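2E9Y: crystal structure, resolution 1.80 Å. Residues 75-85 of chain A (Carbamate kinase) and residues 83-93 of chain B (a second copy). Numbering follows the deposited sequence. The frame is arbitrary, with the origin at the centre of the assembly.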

# COMPACT_ATOMS: atom_id res chain seq x y z
N ARG A 75 12.17 12.70 6.37
CA ARG A 75 11.83 12.27 5.02
C ARG A 75 11.74 10.75 5.10
O ARG A 75 12.60 10.11 5.70
N GLN A 76 10.71 10.17 4.50
CA GLN A 76 10.59 8.72 4.53
C GLN A 76 11.63 8.13 3.59
O GLN A 76 11.97 8.74 2.57
N PRO A 77 12.17 6.95 3.92
CA PRO A 77 13.17 6.32 3.05
C PRO A 77 12.53 5.82 1.77
O PRO A 77 11.31 5.60 1.72
N LEU A 78 13.35 5.64 0.75
CA LEU A 78 12.88 5.19 -0.56
C LEU A 78 12.05 3.91 -0.54
O LEU A 78 11.11 3.78 -1.31
N TYR A 79 12.39 2.95 0.32
CA TYR A 79 11.62 1.72 0.33
C TYR A 79 10.20 1.94 0.82
O TYR A 79 9.29 1.21 0.42
N ILE A 80 10.00 2.94 1.68
CA ILE A 80 8.66 3.26 2.16
C ILE A 80 7.93 3.97 1.01
O ILE A 80 6.74 3.75 0.79
N ALA A 81 8.64 4.82 0.29
CA ALA A 81 8.05 5.52 -0.85
C ALA A 81 7.60 4.48 -1.87
O ALA A 81 6.50 4.56 -2.42
N THR A 82 8.45 3.49 -2.12
CA THR A 82 8.10 2.44 -3.07
C THR A 82 6.84 1.69 -2.60
O THR A 82 5.94 1.43 -3.41
N ALA A 83 6.78 1.35 -1.32
CA ALA A 83 5.60 0.64 -0.80
C ALA A 83 4.36 1.50 -1.03
O ALA A 83 3.30 1.00 -1.44
N MET A 84 4.48 2.79 -0.77
CA MET A 84 3.38 3.72 -0.99
C MET A 84 2.88 3.65 -2.43
O MET A 84 1.69 3.64 -2.70
N THR A 85 3.81 3.62 -3.39
CA THR A 85 3.41 3.58 -4.79
C THR A 85 2.69 2.28 -5.14
O THR A 85 1.89 2.25 -6.09
N ALA B 83 -4.78 5.31 0.98
CA ALA B 83 -4.27 4.05 0.43
C ALA B 83 -2.76 3.97 0.68
O ALA B 83 -2.25 2.92 1.07
N MET B 84 -2.05 5.06 0.44
CA MET B 84 -0.61 5.06 0.67
C MET B 84 -0.27 4.69 2.12
O MET B 84 0.68 3.93 2.35
N THR B 85 -1.03 5.20 3.08
CA THR B 85 -0.74 4.85 4.48
C THR B 85 -0.98 3.38 4.76
O THR B 85 -0.39 2.82 5.68
N GLN B 86 -1.86 2.74 3.99
CA GLN B 86 -2.11 1.32 4.21
C GLN B 86 -0.87 0.50 3.86
O GLN B 86 -0.53 -0.46 4.56
N ALA B 87 -0.17 0.90 2.79
CA ALA B 87 1.04 0.20 2.39
C ALA B 87 2.22 0.59 3.28
O ALA B 87 3.08 -0.24 3.59
N TRP B 88 2.25 1.85 3.69
CA TRP B 88 3.31 2.38 4.55
C TRP B 88 3.31 1.67 5.90
O TRP B 88 4.28 0.99 6.27
N ILE B 89 2.22 1.82 6.64
CA ILE B 89 2.10 1.21 7.96
C ILE B 89 2.00 -0.30 7.82
O ILE B 89 2.55 -1.05 8.64
N GLY B 90 1.29 -0.75 6.78
CA GLY B 90 1.13 -2.18 6.56
C GLY B 90 2.45 -2.89 6.35
O GLY B 90 2.68 -3.97 6.90
N LEU B 91 3.32 -2.29 5.55
CA LEU B 91 4.63 -2.88 5.28
C LEU B 91 5.43 -3.02 6.57
O LEU B 91 6.06 -4.06 6.81
N LEU B 92 5.42 -1.97 7.40
CA LEU B 92 6.16 -2.01 8.66
C LEU B 92 5.65 -3.11 9.57
O LEU B 92 6.44 -3.88 10.13
N LEU B 93 4.33 -3.20 9.72
CA LEU B 93 3.71 -4.22 10.57
C LEU B 93 4.00 -5.61 10.03
O LEU B 93 4.39 -6.51 10.78

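The two helices cross at 130° between their N-to-C directions, with axes 7.7 Å apart at closest approach. At the centre, A83(A) and A87(B) both point toward the opposing stretch. Their CB atoms lie 4.4 Å apart, and A87(B) CB comes within 3.1 Å of A83(A) O, so methyl packs directly against backbone. L91(B) (chi1 t, chi2 p) also points toward chain A and brings CD2 to 3.6 Å from A83(A) CB.

I80(A) (m, m) leaves its backbone sideways, but its end turns inward. I80(A) CD1 lies 4.1 Å from L92(B) CD2 and also near W88(B), and I80(A) CG2 sits 3.9 Å from the centroid of the five-membered ring of W88(B), 21° off the normal, a CH-pi contact over the face. W88(B) holds chi1 at t and chi2 at 2°. M84(A) (m, t, t) reaches the same indole obliquely, with CE 3.2 Å from W88(B) CE3; M84(A) CG packs 4.1 Å from M84(B) CB, where the CA atoms of M84(A) and M84(B) are 4.5 Å apart, the closest CA pair across the stretches.

At the polar edge, Q76(A) (m, m, chi3 -43°) points toward chain B. No direct hydrogen bond joins the stretches; instead, the O of water 1 donates to Q76(A) OE1 at 2.7 Å and accepts from W88(B) NE1 at 3.2 Å, bridging the two side chains.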

# COMPACT_ATOMS: atom_id res chain seq x y z
CB ARG A 75 12.93 12.63 4.01
CG ARG A 75 12.97 14.08 3.57
CD ARG A 75 13.69 15.00 4.56
NE ARG A 75 13.86 16.32 3.97
CZ ARG A 75 13.26 17.43 4.39
NH1 ARG A 75 12.45 17.40 5.45
NH2 ARG A 75 13.44 18.56 3.73
CB GLN A 76 9.18 8.30 4.09
CG GLN A 76 8.08 8.83 4.99
CD GLN A 76 8.28 8.43 6.44
OE1 GLN A 76 8.64 7.29 6.73
NE2 GLN A 76 8.04 9.37 7.36
CB PRO A 77 13.73 5.19 3.92
CG PRO A 77 12.55 4.80 4.74
CD PRO A 77 11.96 6.14 5.14
CB LEU A 78 14.08 5.02 -1.50
CG LEU A 78 13.83 4.62 -2.95
CD1 LEU A 78 12.89 5.61 -3.61
CD2 LEU A 78 15.15 4.57 -3.71
CB TYR A 79 12.32 0.62 1.14
CG TYR A 79 12.65 0.98 2.56
CD1 TYR A 79 11.70 0.84 3.57
CD2 TYR A 79 13.93 1.41 2.92
CE1 TYR A 79 12.01 1.12 4.90
CE2 TYR A 79 14.25 1.69 4.24
CZ TYR A 79 13.29 1.54 5.22
OH TYR A 79 13.61 1.80 6.53
CB ILE A 80 8.71 4.18 3.41
CG1 ILE A 80 9.16 3.37 4.63
CG2 ILE A 80 7.34 4.80 3.67
CD1 ILE A 80 8.30 2.17 4.92
CB ALA A 81 9.06 6.48 -1.47
CB THR A 82 9.26 1.43 -3.25
OG1 THR A 82 10.34 2.08 -3.91
CG2 THR A 82 8.81 0.24 -4.08
CB ALA A 83 5.77 0.36 0.70
CB MET A 84 3.87 5.13 -0.67
CG MET A 84 3.93 5.41 0.83
SD MET A 84 4.37 7.11 1.20
CE MET A 84 4.67 6.92 2.96
CB THR A 85 4.61 3.77 -5.78
OG1 THR A 85 5.52 2.67 -5.69
CG2 THR A 85 5.34 5.07 -5.48
CB ALA B 83 -4.55 3.97 -1.06
CB MET B 84 -0.01 6.42 0.33
CG MET B 84 -0.00 6.73 -1.15
SD MET B 84 0.71 8.39 -1.40
CE MET B 84 0.17 8.80 -3.04
CB THR B 85 -1.58 5.67 5.51
OG1 THR B 85 -2.98 5.37 5.36
CG2 THR B 85 -1.35 7.17 5.32
CB GLN B 86 -3.31 0.83 3.39
CG GLN B 86 -4.62 1.49 3.81
CD GLN B 86 -5.85 0.88 3.14
OE1 GLN B 86 -5.74 0.22 2.10
NE2 GLN B 86 -7.01 1.11 3.73
CB ALA B 87 1.37 0.50 0.92
CB TRP B 88 3.09 3.88 4.73
CG TRP B 88 4.00 4.61 5.68
CD1 TRP B 88 5.06 4.10 6.39
CD2 TRP B 88 3.90 5.99 6.04
NE1 TRP B 88 5.61 5.09 7.17
CE2 TRP B 88 4.92 6.26 6.98
CE3 TRP B 88 3.04 7.03 5.66
CZ2 TRP B 88 5.10 7.52 7.55
CZ3 TRP B 88 3.22 8.30 6.23
CH2 TRP B 88 4.25 8.53 7.17
CB ILE B 89 0.84 1.75 8.67
CG1 ILE B 89 0.97 3.27 8.85
CG2 ILE B 89 0.67 1.06 10.02
CD1 ILE B 89 -0.34 3.96 9.21
CB LEU B 91 5.43 -2.03 4.29
CG LEU B 91 6.87 -2.53 4.07
CD1 LEU B 91 6.85 -3.92 3.45
CD2 LEU B 91 7.63 -1.55 3.19
CB LEU B 92 6.06 -0.66 9.38
CG LEU B 92 6.74 0.54 8.70
CD1 LEU B 92 6.52 1.79 9.54
CD2 LEU B 92 8.24 0.27 8.54
CB LEU B 93 2.20 -4.01 10.65
CG LEU B 93 1.70 -2.92 11.60
CD1 LEU B 93 0.22 -2.66 11.37
CD2 LEU B 93 1.95 -3.35 13.05
O HOH W 1 8.02 5.98 9.03